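Side-chain contacts in tryptophan halogenase superfamily (PDB 6FRL), which probably halogenates electron-rich aromatic compounds with the help of a reduced flavin, preferring bromination over chlorination: residues I62-F65 and Y66-G70; E306-P309 and H310-G313; M418-E422 and T423-K427; P495-A498 and Q499-G503. All coordinates share one frame; numbering follows the deposited sequence.

Interaction 1: residues I62-F65 and Y66-G70; sequences IRRF and YGQLG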
ATOM      1  N   ILE B  62      10.344 -16.380   1.208  1.00 26.08           N
ATOM      2  CA  ILE B  62      10.939 -17.458   2.048  1.00 27.25           C
ATOM      3  C   ILE B  62      12.443 -17.229   2.357  1.00 26.72           C
ATOM      4  O   ILE B  62      12.916 -17.597   3.429  1.00 26.09           O
ATOM      5  CB  ILE B  62      10.697 -18.878   1.449  1.00 26.42           C
ATOM      6  CG1 ILE B  62      10.868 -19.969   2.490  1.00 27.56           C
ATOM      7  CG2 ILE B  62      11.691 -19.194   0.339  1.00 27.06           C
ATOM      8  CD1 ILE B  62       9.940 -19.894   3.674  1.00 27.69           C
ATOM      9  N   ARG B  63      13.168 -16.596   1.435  1.00 27.10           N
ATOM     10  CA  ARG B  63      14.597 -16.281   1.651  1.00 27.45           C
ATOM     11  C   ARG B  63      14.745 -15.201   2.710  1.00 27.30           C
ATOM     12  O   ARG B  63      15.702 -15.249   3.477  1.00 27.09           O
ATOM     13  CB  ARG B  63      15.343 -15.908   0.340  1.00 28.08           C
ATOM     14  CG  ARG B  63      15.257 -17.020  -0.742  1.00 26.55           C
ATOM     15  CD  ARG B  63      16.134 -16.810  -1.974  1.00 26.21           C
ATOM     16  NE  ARG B  63      16.066 -15.430  -2.436  1.00 26.03           N
ATOM     17  CZ  ARG B  63      16.945 -14.474  -2.164  1.00 25.28           C
ATOM     18  NH1 ARG B  63      18.049 -14.717  -1.448  1.00 25.51           N
ATOM     19  NH2 ARG B  63      16.725 -13.257  -2.635  1.00 25.12           N
ATOM     20  N   ARG B  64      13.802 -14.266   2.783  1.00 27.99           N
ATOM     21  CA  ARG B  64      13.765 -13.297   3.865  1.00 31.79           C
ATOM     22  C   ARG B  64      13.379 -13.958   5.201  1.00 28.45           C
ATOM     23  O   ARG B  64      13.877 -13.562   6.239  1.00 22.71           O
ATOM     24  CB  ARG B  64      12.823 -12.121   3.534  1.00 39.41           C
ATOM     25  CG  ARG B  64      12.767 -11.033   4.609  1.00 49.84           C
ATOM     26  CD  ARG B  64      11.695  -9.967   4.325  1.00 62.58           C
ATOM     27  NE  ARG B  64      10.297 -10.433   4.562  1.00 72.77           N
ATOM     28  CZ  ARG B  64       9.274 -10.392   3.683  1.00 68.92           C
ATOM     29  NH1 ARG B  64       9.407  -9.899   2.444  1.00 63.12           N
ATOM     30  NH2 ARG B  64       8.076 -10.852   4.052  1.00 64.83           N
ATOM     31  N   PHE B  65      12.499 -14.959   5.157  1.00 28.91           N
ATOM     32  CA  PHE B  65      12.019 -15.623   6.371  1.00 28.07           C
ATOM     33  C   PHE B  65      13.193 -16.253   7.109  1.00 28.21           C
ATOM     34  O   PHE B  65      13.439 -15.957   8.281  1.00 28.96           O
ATOM     35  CB  PHE B  65      10.922 -16.648   6.047  1.00 27.83           C
ATOM     36  CG  PHE B  65      10.520 -17.495   7.211  1.00 27.20           C
ATOM     37  CD1 PHE B  65       9.521 -17.063   8.100  1.00 27.57           C
ATOM     38  CD2 PHE B  65      11.121 -18.733   7.428  1.00 26.40           C
ATOM     39  CE1 PHE B  65       9.161 -17.838   9.183  1.00 27.37           C
ATOM     40  CE2 PHE B  65      10.784 -19.505   8.530  1.00 26.61           C
ATOM     41  CZ  PHE B  65       9.802 -19.060   9.400  1.00 27.51           C
ATOM     42  N   TYR B  66      13.940 -17.096   6.413  1.00 29.00           N
ATOM     43  CA  TYR B  66      15.114 -17.746   7.024  1.00 27.95           C
ATOM     44  C   TYR B  66      16.304 -16.776   7.169  1.00 27.81           C
ATOM     45  O   TYR B  66      17.168 -16.972   8.055  1.00 28.73           O
ATOM     46  CB  TYR B  66      15.478 -19.073   6.329  1.00 26.13           C
ATOM     47  CG  TYR B  66      15.908 -19.080   4.853  1.00 24.92           C
ATOM     48  CD1 TYR B  66      17.154 -18.637   4.466  1.00 26.46           C
ATOM     49  CD2 TYR B  66      15.119 -19.691   3.883  1.00 24.72           C
ATOM     50  CE1 TYR B  66      17.583 -18.718   3.134  1.00 26.92           C
ATOM     51  CE2 TYR B  66      15.526 -19.792   2.567  1.00 24.55           C
ATOM     52  CZ  TYR B  66      16.757 -19.298   2.188  1.00 25.00           C
ATOM     53  OH  TYR B  66      17.164 -19.374   0.874  1.00 23.83           O
ATOM     54  N   GLY B  67      16.322 -15.735   6.327  1.00 26.84           N
ATOM     55  CA  GLY B  67      17.196 -14.570   6.508  1.00 28.10           C
ATOM     56  C   GLY B  67      17.091 -13.951   7.894  1.00 28.68           C
ATOM     57  O   GLY B  67      18.112 -13.753   8.555  1.00 27.45           O
ATOM     58  N   GLN B  68      15.855 -13.715   8.355  1.00 30.92           N
ATOM     59  CA  GLN B  68      15.603 -13.113   9.653  1.00 31.35           C
ATOM     60  C   GLN B  68      16.031 -14.032  10.800  1.00 30.63           C
ATOM     61  O   GLN B  68      16.310 -13.534  11.889  1.00 29.02           O
ATOM     62  CB  GLN B  68      14.130 -12.726   9.824  1.00 37.94           C
ATOM     63  CG  GLN B  68      13.812 -11.329   9.350  1.00 49.37           C
ATOM     64  CD  GLN B  68      12.330 -11.083   8.933  1.00 58.54           C
ATOM     65  OE1 GLN B  68      12.063 -10.541   7.841  1.00 60.31           O
ATOM     66  NE2 GLN B  68      11.375 -11.456   9.794  1.00 62.26           N
ATOM     67  N   LEU B  69      16.077 -15.343  10.568  1.00 27.66           N
ATOM     68  CA  LEU B  69      16.569 -16.291  11.567  1.00 29.02           C
ATOM     69  C   LEU B  69      18.118 -16.355  11.731  1.00 27.71           C
ATOM     70  O   LEU B  69      18.591 -17.017  12.645  1.00 24.02           O
ATOM     71  CB  LEU B  69      16.054 -17.701  11.249  1.00 30.49           C
ATOM     72  CG  LEU B  69      14.551 -17.945  11.046  1.00 32.07           C
ATOM     73  CD1 LEU B  69      14.301 -19.427  10.776  1.00 34.20           C
ATOM     74  CD2 LEU B  69      13.714 -17.467  12.228  1.00 33.04           C
ATOM     75  N   GLY B  70      18.886 -15.673  10.859  1.00 27.70           N
ATOM     76  CA  GLY B  70      20.360 -15.784  10.822  1.00 26.91           C
ATOM     77  C   GLY B  70      20.929 -16.912   9.939  1.00 28.23           C
ATOM     78  O   GLY B  70      22.101 -17.232  10.050  1.00 26.93           O
TER

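Interaction 2: residues E306-P309 and H310-G313; sequences ELMP and HLLG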
ATOM      1  N   GLU B 306      -2.937 -39.411 -17.583  1.00 58.63           N
ATOM      2  CA  GLU B 306      -2.331 -38.116 -17.925  1.00 57.41           C
ATOM      3  C   GLU B 306      -0.989 -37.876 -17.179  1.00 52.79           C
ATOM      4  O   GLU B 306      -0.014 -37.402 -17.780  1.00 48.06           O
ATOM      5  CB  GLU B 306      -3.328 -36.981 -17.635  1.00 60.82           C
ATOM      6  CG  GLU B 306      -4.669 -37.127 -18.334  1.00 60.76           C
ATOM      7  CD  GLU B 306      -5.432 -35.830 -18.474  1.00 64.73           C
ATOM      8  OE1 GLU B 306      -5.689 -35.148 -17.449  1.00 65.98           O
ATOM      9  OE2 GLU B 306      -5.779 -35.504 -19.628  1.00 66.07           O
ATOM     10  N   LEU B 307      -0.955 -38.236 -15.891  1.00 46.31           N
ATOM     11  CA  LEU B 307       0.173 -37.942 -15.013  1.00 46.22           C
ATOM     12  C   LEU B 307       1.365 -38.855 -15.260  1.00 51.40           C
ATOM     13  O   LEU B 307       2.465 -38.387 -15.571  1.00 52.07           O
ATOM     14  CB  LEU B 307      -0.277 -38.055 -13.547  1.00 43.16           C
ATOM     15  CG  LEU B 307       0.634 -37.793 -12.331  1.00 39.25           C
ATOM     16  CD1 LEU B 307       1.371 -36.453 -12.336  1.00 38.63           C
ATOM     17  CD2 LEU B 307      -0.200 -37.944 -11.076  1.00 39.25           C
ATOM     18  N   MET B 308       1.131 -40.166 -15.171  1.00 56.64           N
ATOM     19  CA  MET B 308       2.229 -41.161 -15.040  1.00 52.41           C
ATOM     20  C   MET B 308       3.137 -41.341 -16.261  1.00 48.62           C
ATOM     21  O   MET B 308       4.303 -41.663 -16.078  1.00 47.94           O
ATOM     22  CB  MET B 308       1.685 -42.498 -14.541  1.00 52.91           C
ATOM     23  CG  MET B 308       1.056 -42.418 -13.129  1.00 56.16           C
ATOM     24  SD  MET B 308       2.135 -41.855 -11.765  1.00 55.82           S
ATOM     25  CE  MET B 308       3.445 -43.054 -11.913  1.00 58.98           C
ATOM     26  N   PRO B 309       2.637 -41.104 -17.490  1.00 49.10           N
ATOM     27  CA  PRO B 309       3.572 -41.106 -18.649  1.00 52.47           C
ATOM     28  C   PRO B 309       4.447 -39.870 -18.833  1.00 55.16           C
ATOM     29  O   PRO B 309       5.263 -39.862 -19.750  1.00 57.90           O
ATOM     30  CB  PRO B 309       2.640 -41.223 -19.878  1.00 51.04           C
ATOM     31  CG  PRO B 309       1.286 -41.548 -19.350  1.00 51.00           C
ATOM     32  CD  PRO B 309       1.224 -41.085 -17.920  1.00 48.39           C
ATOM     33  N   HIS B 310       4.267 -38.829 -18.006  1.00 60.50           N
ATOM     34  CA  HIS B 310       4.917 -37.512 -18.222  1.00 56.51           C
ATOM     35  C   HIS B 310       5.585 -36.970 -16.966  1.00 55.47           C
ATOM     36  O   HIS B 310       5.671 -35.751 -16.788  1.00 53.85           O
ATOM     37  CB  HIS B 310       3.889 -36.477 -18.729  1.00 56.11           C
ATOM     38  CG  HIS B 310       3.303 -36.821 -20.059  1.00 58.44           C
ATOM     39  ND1 HIS B 310       1.952 -37.056 -20.239  1.00 53.05           N
ATOM     40  CD2 HIS B 310       3.888 -36.997 -21.272  1.00 58.76           C
ATOM     41  CE1 HIS B 310       1.733 -37.357 -21.507  1.00 61.55           C
ATOM     42  NE2 HIS B 310       2.890 -37.336 -22.153  1.00 61.66           N
ATOM     43  N   LEU B 311       6.070 -37.862 -16.102  1.00 53.77           N
ATOM     44  CA  LEU B 311       6.814 -37.451 -14.908  1.00 51.46           C
ATOM     45  C   LEU B 311       8.219 -36.962 -15.260  1.00 44.57           C
ATOM     46  O   LEU B 311       8.757 -37.294 -16.292  1.00 47.08           O
ATOM     47  CB  LEU B 311       6.924 -38.607 -13.935  1.00 51.86           C
ATOM     48  CG  LEU B 311       5.634 -39.252 -13.446  1.00 50.90           C
ATOM     49  CD1 LEU B 311       6.010 -40.397 -12.526  1.00 52.30           C
ATOM     50  CD2 LEU B 311       4.743 -38.250 -12.725  1.00 51.88           C
ATOM     51  N   LEU B 312       8.823 -36.187 -14.373  1.00 46.40           N
ATOM     52  CA  LEU B 312      10.212 -35.742 -14.545  1.00 45.41           C
ATOM     53  C   LEU B 312      11.241 -36.820 -14.209  1.00 40.97           C
ATOM     54  O   LEU B 312      12.386 -36.493 -14.030  1.00 42.15           O
ATOM     55  CB  LEU B 312      10.468 -34.473 -13.700  1.00 43.44           C
ATOM     56  CG  LEU B 312       9.855 -33.162 -14.206  1.00 42.16           C
ATOM     57  CD1 LEU B 312       9.794 -32.151 -13.078  1.00 40.78           C
ATOM     58  CD2 LEU B 312      10.653 -32.608 -15.397  1.00 38.64           C
ATOM     59  N   GLY B 313      10.841 -38.087 -14.161  1.00 45.50           N
ATOM     60  CA  GLY B 313      11.717 -39.208 -13.779  1.00 47.99           C
ATOM     61  C   GLY B 313      11.001 -40.500 -13.371  1.00 47.67           C
ATOM     62  O   GLY B 313       9.805 -40.647 -13.575  1.00 48.80           O
TER

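Interaction 3: residues M418-E422 and T423-K427; sequences MPVPE and TLERK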
ATOM      1  N   MET B 418     -17.350 -19.313 -16.831  1.00 53.39           N
ATOM      2  CA  MET B 418     -17.773 -19.352 -15.392  1.00 49.12           C
ATOM      3  C   MET B 418     -17.862 -17.942 -14.800  1.00 43.67           C
ATOM      4  O   MET B 418     -17.075 -17.064 -15.155  1.00 46.68           O
ATOM      5  CB  MET B 418     -16.838 -20.234 -14.513  1.00 51.06           C
ATOM      6  CG  MET B 418     -15.578 -19.557 -13.957  1.00 56.30           C
ATOM      7  SD  MET B 418     -14.215 -20.593 -13.380  1.00 59.01           S
ATOM      8  CE  MET B 418     -15.137 -21.644 -12.266  1.00 62.11           C
ATOM      9  N   PRO B 419     -18.816 -17.717 -13.902  1.00 39.53           N
ATOM     10  CA  PRO B 419     -18.772 -16.453 -13.164  1.00 37.80           C
ATOM     11  C   PRO B 419     -17.576 -16.376 -12.183  1.00 34.88           C
ATOM     12  O   PRO B 419     -17.050 -17.400 -11.771  1.00 33.99           O
ATOM     13  CB  PRO B 419     -20.127 -16.394 -12.445  1.00 37.10           C
ATOM     14  CG  PRO B 419     -20.604 -17.788 -12.388  1.00 39.38           C
ATOM     15  CD  PRO B 419     -19.902 -18.599 -13.449  1.00 39.63           C
ATOM     16  N   VAL B 420     -17.140 -15.152 -11.873  1.00 34.14           N
ATOM     17  CA  VAL B 420     -15.971 -14.908 -11.052  1.00 29.50           C
ATOM     18  C   VAL B 420     -16.309 -13.784 -10.095  1.00 29.64           C
ATOM     19  O   VAL B 420     -17.174 -12.958 -10.376  1.00 28.54           O
ATOM     20  CB  VAL B 420     -14.697 -14.551 -11.893  1.00 28.94           C
ATOM     21  CG1 VAL B 420     -14.472 -15.547 -13.019  1.00 28.31           C
ATOM     22  CG2 VAL B 420     -14.754 -13.159 -12.492  1.00 28.18           C
ATOM     23  N   PRO B 421     -15.623 -13.733  -8.952  1.00 30.32           N
ATOM     24  CA  PRO B 421     -15.938 -12.676  -8.023  1.00 30.52           C
ATOM     25  C   PRO B 421     -15.908 -11.288  -8.673  1.00 32.89           C
ATOM     26  O   PRO B 421     -15.140 -11.060  -9.610  1.00 33.13           O
ATOM     27  CB  PRO B 421     -14.843 -12.820  -6.955  1.00 30.65           C
ATOM     28  CG  PRO B 421     -14.483 -14.271  -7.003  1.00 33.12           C
ATOM     29  CD  PRO B 421     -14.556 -14.620  -8.457  1.00 30.09           C
ATOM     30  N   GLU B 422     -16.761 -10.392  -8.174  1.00 37.79           N
ATOM     31  CA  GLU B 422     -16.803  -8.980  -8.575  1.00 41.38           C
ATOM     32  C   GLU B 422     -15.456  -8.261  -8.448  1.00 39.46           C
ATOM     33  O   GLU B 422     -15.131  -7.409  -9.277  1.00 43.91           O
ATOM     34  CB  GLU B 422     -17.905  -8.216  -7.793  1.00 47.41           C
ATOM     35  CG  GLU B 422     -17.663  -6.703  -7.623  1.00 59.83           C
ATOM     36  CD  GLU B 422     -18.948  -5.864  -7.549  1.00 68.94           C
ATOM     37  OE1 GLU B 422     -19.938  -6.303  -6.898  1.00 71.02           O
ATOM     38  OE2 GLU B 422     -18.953  -4.759  -8.160  1.00 69.47           O
ATOM     39  N   THR B 423     -14.692  -8.568  -7.409  1.00 37.74           N
ATOM     40  CA  THR B 423     -13.329  -8.001  -7.250  1.00 35.23           C
ATOM     41  C   THR B 423     -12.416  -8.257  -8.483  1.00 32.62           C
ATOM     42  O   THR B 423     -11.681  -7.359  -8.911  1.00 32.37           O
ATOM     43  CB  THR B 423     -12.653  -8.570  -5.991  1.00 33.56           C
ATOM     44  OG1 THR B 423     -12.931  -9.957  -5.914  1.00 34.01           O
ATOM     45  CG2 THR B 423     -13.199  -7.907  -4.743  1.00 34.35           C
ATOM     46  N   LEU B 424     -12.518  -9.461  -9.052  1.00 30.45           N
ATOM     47  CA  LEU B 424     -11.812  -9.841 -10.262  1.00 31.71           C
ATOM     48  C   LEU B 424     -12.431  -9.277 -11.548  1.00 33.32           C
ATOM     49  O   LEU B 424     -11.690  -8.985 -12.514  1.00 33.10           O
ATOM     50  CB  LEU B 424     -11.728 -11.365 -10.372  1.00 30.66           C
ATOM     51  CG  LEU B 424     -10.904 -11.903 -11.546  1.00 32.13           C
ATOM     52  CD1 LEU B 424      -9.466 -11.359 -11.510  1.00 31.54           C
ATOM     53  CD2 LEU B 424     -10.910 -13.421 -11.490  1.00 33.56           C
ATOM     54  N   GLU B 425     -13.763  -9.165 -11.584  1.00 35.17           N
ATOM     55  CA  GLU B 425     -14.457  -8.523 -12.721  1.00 36.38           C
ATOM     56  C   GLU B 425     -13.940  -7.104 -12.899  1.00 33.16           C
ATOM     57  O   GLU B 425     -13.639  -6.693 -14.015  1.00 31.99           O
ATOM     58  CB  GLU B 425     -15.986  -8.500 -12.543  1.00 38.42           C
ATOM     59  CG  GLU B 425     -16.691  -9.815 -12.890  1.00 41.49           C
ATOM     60  CD  GLU B 425     -18.204  -9.818 -12.567  1.00 48.41           C
ATOM     61  OE1 GLU B 425     -18.731  -8.815 -12.001  1.00 49.40           O
ATOM     62  OE2 GLU B 425     -18.872 -10.845 -12.873  1.00 45.12           O
ATOM     63  N   ARG B 426     -13.824  -6.381 -11.796  1.00 31.32           N
ATOM     64  CA  ARG B 426     -13.356  -4.999 -11.827  1.00 35.49           C
ATOM     65  C   ARG B 426     -11.915  -4.866 -12.314  1.00 34.21           C
ATOM     66  O   ARG B 426     -11.621  -3.935 -13.068  1.00 35.02           O
ATOM     67  CB  ARG B 426     -13.457  -4.356 -10.440  1.00 38.80           C
ATOM     68  CG  ARG B 426     -14.865  -3.968 -10.034  1.00 41.27           C
ATOM     69  CD  ARG B 426     -14.835  -3.458  -8.614  1.00 46.95           C
ATOM     70  NE  ARG B 426     -13.873  -2.341  -8.500  1.00 50.16           N
ATOM     71  CZ  ARG B 426     -13.394  -1.843  -7.360  1.00 50.97           C
ATOM     72  NH1 ARG B 426     -13.755  -2.346  -6.172  1.00 49.94           N
ATOM     73  NH2 ARG B 426     -12.546  -0.821  -7.415  1.00 50.06           N
ATOM     74  N   LYS B 427     -11.043  -5.783 -11.876  1.00 30.04           N
ATOM     75  CA  LYS B 427      -9.656  -5.825 -12.336  1.00 31.06           C
ATOM     76  C   LYS B 427      -9.573  -6.039 -13.832  1.00 31.52           C
ATOM     77  O   LYS B 427      -8.897  -5.278 -14.519  1.00 32.40           O
ATOM     78  CB  LYS B 427      -8.844  -6.931 -11.634  1.00 31.24           C
ATOM     79  CG  LYS B 427      -8.188  -6.509 -10.336  1.00 31.79           C
ATOM     80  CD  LYS B 427      -7.456  -7.658  -9.655  1.00 33.49           C
ATOM     81  CE  LYS B 427      -6.138  -7.210  -9.041  1.00 34.13           C
ATOM     82  NZ  LYS B 427      -6.341  -6.599  -7.730  1.00 36.32           N
TER

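Interaction 4: residues P495-A498 and Q499-G503; sequences PEHA and QFLAG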
ATOM      1  N   PRO B 495      26.392 -17.976 -16.255  1.00 32.06           N
ATOM      2  CA  PRO B 495      26.521 -19.447 -16.187  1.00 30.96           C
ATOM      3  C   PRO B 495      25.199 -20.200 -16.122  1.00 32.03           C
ATOM      4  O   PRO B 495      24.164 -19.612 -15.876  1.00 33.05           O
ATOM      5  CB  PRO B 495      27.336 -19.687 -14.906  1.00 31.20           C
ATOM      6  CG  PRO B 495      27.382 -18.384 -14.195  1.00 31.89           C
ATOM      7  CD  PRO B 495      27.139 -17.299 -15.178  1.00 31.01           C
ATOM      8  N   GLU B 496      25.249 -21.502 -16.351  1.00 35.61           N
ATOM      9  CA  GLU B 496      24.076 -22.337 -16.279  1.00 39.65           C
ATOM     10  C   GLU B 496      23.674 -22.522 -14.825  1.00 41.83           C
ATOM     11  O   GLU B 496      24.469 -22.348 -13.902  1.00 39.97           O
ATOM     12  CB  GLU B 496      24.337 -23.707 -16.875  1.00 44.97           C
ATOM     13  CG  GLU B 496      24.679 -23.752 -18.358  1.00 54.73           C
ATOM     14  CD  GLU B 496      25.089 -25.148 -18.835  1.00 60.41           C
ATOM     15  OE1 GLU B 496      24.600 -26.167 -18.276  1.00 64.30           O
ATOM     16  OE2 GLU B 496      25.913 -25.233 -19.780  1.00 69.23           O
ATOM     17  N   HIS B 497      22.428 -22.924 -14.652  1.00 41.19           N
ATOM     18  CA  HIS B 497      21.878 -23.335 -13.362  1.00 38.23           C
ATOM     19  C   HIS B 497      22.809 -24.358 -12.695  1.00 40.25           C
ATOM     20  O   HIS B 497      23.130 -24.222 -11.508  1.00 46.20           O
ATOM     21  CB  HIS B 497      20.439 -23.886 -13.574  1.00 34.15           C
ATOM     22  CG  HIS B 497      19.667 -24.126 -12.314  1.00 31.60           C
ATOM     23  ND1 HIS B 497      18.597 -24.991 -12.259  1.00 32.14           N
ATOM     24  CD2 HIS B 497      19.790 -23.603 -11.069  1.00 33.03           C
ATOM     25  CE1 HIS B 497      18.102 -25.002 -11.033  1.00 32.33           C
ATOM     26  NE2 HIS B 497      18.818 -24.180 -10.286  1.00 31.95           N
ATOM     27  N   ALA B 498      23.279 -25.345 -13.462  1.00 39.69           N
ATOM     28  CA  ALA B 498      24.091 -26.443 -12.920  1.00 37.67           C
ATOM     29  C   ALA B 498      25.335 -25.976 -12.186  1.00 38.44           C
ATOM     30  O   ALA B 498      25.713 -26.621 -11.210  1.00 44.07           O
ATOM     31  CB  ALA B 498      24.463 -27.443 -14.009  1.00 34.01           C
ATOM     32  N   GLN B 499      25.960 -24.877 -12.624  1.00 36.26           N
ATOM     33  CA  GLN B 499      27.196 -24.380 -11.970  1.00 33.62           C
ATOM     34  C   GLN B 499      26.983 -23.889 -10.521  1.00 36.17           C
ATOM     35  O   GLN B 499      27.860 -24.047  -9.664  1.00 39.55           O
ATOM     36  CB  GLN B 499      27.841 -23.248 -12.786  1.00 31.07           C
ATOM     37  CG  GLN B 499      29.124 -22.679 -12.178  1.00 30.45           C
ATOM     38  CD  GLN B 499      29.808 -21.684 -13.104  1.00 31.93           C
ATOM     39  OE1 GLN B 499      30.090 -22.004 -14.276  1.00 33.38           O
ATOM     40  NE2 GLN B 499      30.047 -20.462 -12.611  1.00 26.88           N
ATOM     41  N   PHE B 500      25.842 -23.245 -10.276  1.00 38.53           N
ATOM     42  CA  PHE B 500      25.472 -22.773  -8.945  1.00 35.47           C
ATOM     43  C   PHE B 500      25.165 -23.939  -8.023  1.00 34.69           C
ATOM     44  O   PHE B 500      25.490 -23.892  -6.845  1.00 33.01           O
ATOM     45  CB  PHE B 500      24.244 -21.881  -9.042  1.00 34.25           C
ATOM     46  CG  PHE B 500      23.927 -21.172  -7.773  1.00 32.45           C
ATOM     47  CD1 PHE B 500      24.598 -19.981  -7.443  1.00 31.76           C
ATOM     48  CD2 PHE B 500      22.983 -21.668  -6.909  1.00 31.54           C
ATOM     49  CE1 PHE B 500      24.332 -19.317  -6.270  1.00 31.00           C
ATOM     50  CE2 PHE B 500      22.701 -20.993  -5.729  1.00 30.45           C
ATOM     51  CZ  PHE B 500      23.369 -19.813  -5.424  1.00 30.22           C
ATOM     52  N   LEU B 501      24.535 -24.971  -8.576  1.00 33.88           N
ATOM     53  CA  LEU B 501      24.223 -26.182  -7.825  1.00 37.85           C
ATOM     54  C   LEU B 501      25.457 -27.024  -7.507  1.00 43.37           C
ATOM     55  O   LEU B 501      25.509 -27.644  -6.442  1.00 51.50           O
ATOM     56  CB  LEU B 501      23.203 -27.058  -8.567  1.00 35.66           C
ATOM     57  CG  LEU B 501      21.871 -26.424  -8.932  1.00 35.40           C
ATOM     58  CD1 LEU B 501      20.972 -27.509  -9.524  1.00 35.90           C
ATOM     59  CD2 LEU B 501      21.181 -25.737  -7.764  1.00 33.65           C
ATOM     60  N   ALA B 502      26.425 -27.074  -8.429  1.00 45.11           N
ATOM     61  CA  ALA B 502      27.729 -27.735  -8.196  1.00 44.90           C
ATOM     62  C   ALA B 502      28.532 -27.076  -7.061  1.00 43.02           C
ATOM     63  O   ALA B 502      29.286 -27.754  -6.378  1.00 42.33           O
ATOM     64  CB  ALA B 502      28.551 -27.763  -9.483  1.00 42.03           C
ATOM     65  N   GLY B 503      28.360 -25.764  -6.876  1.00 45.81           N
ATOM     66  CA  GLY B 503      28.931 -25.013  -5.738  1.00 49.08           C
ATOM     67  C   GLY B 503      28.218 -25.164  -4.398  1.00 51.47           C
ATOM     68  O   GLY B 503      28.658 -24.594  -3.419  1.00 54.70           O
TER

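Interaction 1: residues I62-F65 and Y66-G70
Y66 carries its CG between its own backbone N and carbonyl carbon (chi1 63°), and this lays the phenol ring back along the helix over R63. R63 CA stands over one face of the Y66 ring, offset toward the rim, in a CH-pi contact 3.9 Å from the centroid. R63 turns its CG beside its own backbone N, which brings R63 CG to 3.4 Å from Y66 OH. Its guanidinium is steep to the phenol, the planes 76° apart. Both polar ends are fixed by other residues. Y66 OH is hydrogen-bonded to D73, which also forms a salt bridge with R63, while R63 also pairs with D162 and bonds to W163 O. A phenylalanine in place of Y66 would probably leave D73 OD1 without its hydroxyl partner, and the ring less firmly anchored. The Y66 amide meets I62 O at 3.2 Å from N to O, almost straight (172°). I62 O also lies obliquely to the ring, 3.1 Å from Y66 CD2. On the exposed side R64 and Q68 run alongside each other. Q68 OE1 sits at the edge of the R64 guanidinium, in its plane, yet its nearest atom is R64 CG at 3.3 Å. On the buried side F65 CE2 approaches L69 CD1 at 4.2 Å, and both residues also touch helix 20-33. These contacts run along helix 61-68, whose C-terminal end closes in a Schellman motif, with G70 at positive phi.

Interaction 2: residues E306-P309 and H310-G313
H310 folds back on E306 where helix 300-307 gives way to the loop before strand 314-323. The ring uses its ND1-H to bond E306 O, 3.2 Å from ND1 to O and fairly straight (164°). E306 O lies at the ring edge, close to its plane. P309 CB stands over one face of the same ring in a CH-pi contact. The H310 ring is placed there by a CG beside its own backbone N (chi1 -63°). Its backbone N bonds to L307 O at 3.1 Å, which holds the turn in shape. On the other side of the turn the two methyls of L311 divide their work. L311 CD2 meets L307 CD1 at 3.8 Å. L311 CD1 goes to M308, whose chain bends at chi2 and chi3 to bring its methyl in. Further out, strands of the seven-stranded mixed sheet back the turn. L307 rests on L291 and Y252, L311 on N289 and V254, and M308 on P315 and P319. E306 OE2 bonds to S274 OG, H310 O to Q278, and L312 N to N289. The end of the bent methionine is close to the leucine fork: M308 CE lies 3.7 Å from L311 CD1.

Interaction 3: residues M418-E422 and T423-K427
E425 and V420 meet where the carboxylate of E425 turns back over the start of the helix. One carboxylate oxygen, E425 OE2, stands 3.7 Å from V420 O. The other, E425 OE1, is 3.9 Å from E422 CA. The two remaining flat charged groups keep apart: E422 OE2 is 5.6 Å from R426 NE, too far for a salt bridge. R426 NH2 instead forms long, weak ion pairs with E381 and D384 of the second subunit. Only its aliphatic part touches this contact, with R426 CG 3.5 Å from E422 O. The rest of the V420 contact is apolar. V420 points toward the helix. With CG1 anti to the carbonyl carbon (chi1 -50°), its CG2 falls between the backbone N and the carbonyl carbon, near L424 and E425. V420 CB lies 4.0 Å from L424 CD2, and V420 CG2 is 3.9 Å from E425 CG. T423 sets OG1 beside the proline ring, and its hydroxyl is bonded to D395 on helix 376-402. P421 and L424 also pack on I398 of that helix. The backbone fixes the turn. P421 O accepts the E425 N-H, which lies in the carbonyl plane, with an N-H...O angle of 155°, and a weaker bond from L424 N. E422 O accepts R426 N at 3.0 Å. The negative side chains of E422 and E425 in the first turn are likely to suit the positive end of the helix dipole. This is a helix start after a short loop, with P421 at the N-cap of helix 422-434 and its carbonyl taking up first-turn N-H groups.

Interaction 4: residues P495-A498 and Q499-G503
Q499 reaches back to P495, H497 is met by L501, and A498 joins the next turn through its carbonyl. Q499 has CG anti to its backbone N (chi1 -180°) and an extended chain beyond. This carries the amide across the proline ring, with Q499 NE2 3.6 Å from P495 CB. The pair crosses at an angle, and the contact is one of carbon with amide, not a hydrogen bond. The backbone N-H of Q499 bonds to E496 O at 3.2 Å from N to O. It comes from well above the carbonyl plane, 60° out of it. This bond opens the short helix 497-502 near the C-terminus, whose first turn is held further by weak bonds from F500 N and L501 N to H497 O. A498 O accepts A502 N at 2.9 Å, and A502 CB lies 3.5 Å from that same A498 O. The ring of H497 presents one face to L501. L501 CD1 is 4.2 Å from the H497 ring centroid, in a CH-pi contact, while L501 CD2 comes to 3.8 Å from H497 NE2. H497 ND1 is bonded to P264 O and NE2 to the backbone N of C84, and together they fix the ring's rotation. With an alanine in place of L501, that face of H497 would probably lose its two methyl contacts and a gap would open beside the ring. The end of F500 leads away from P495-A498, and its ring meets that of F147.

In the fold
The four contacts lie in series along the chain, none touches another, and no two share a helix. Interactions 1, 3 and 4 are partly buried; interaction 2 lies at the surface. Interaction 1 runs along a short helix to its C-terminal end, with R63 tied to D73 and D162 and the Y66 hydroxyl to D73. Interaction 2 follows the end of another helix and is backed by a sheet. Interactions 3 and 4 lie at helix starts. The former mixes apolar packing with glutamates, where R426 reaches weakly toward the second subunit; the latter uses a histidine face and a glutamine-proline contact. Interactions 1 and 4 come closest, about 8 Å between nearest atoms. The centres of interactions 3 and 4 are about 42 Å apart.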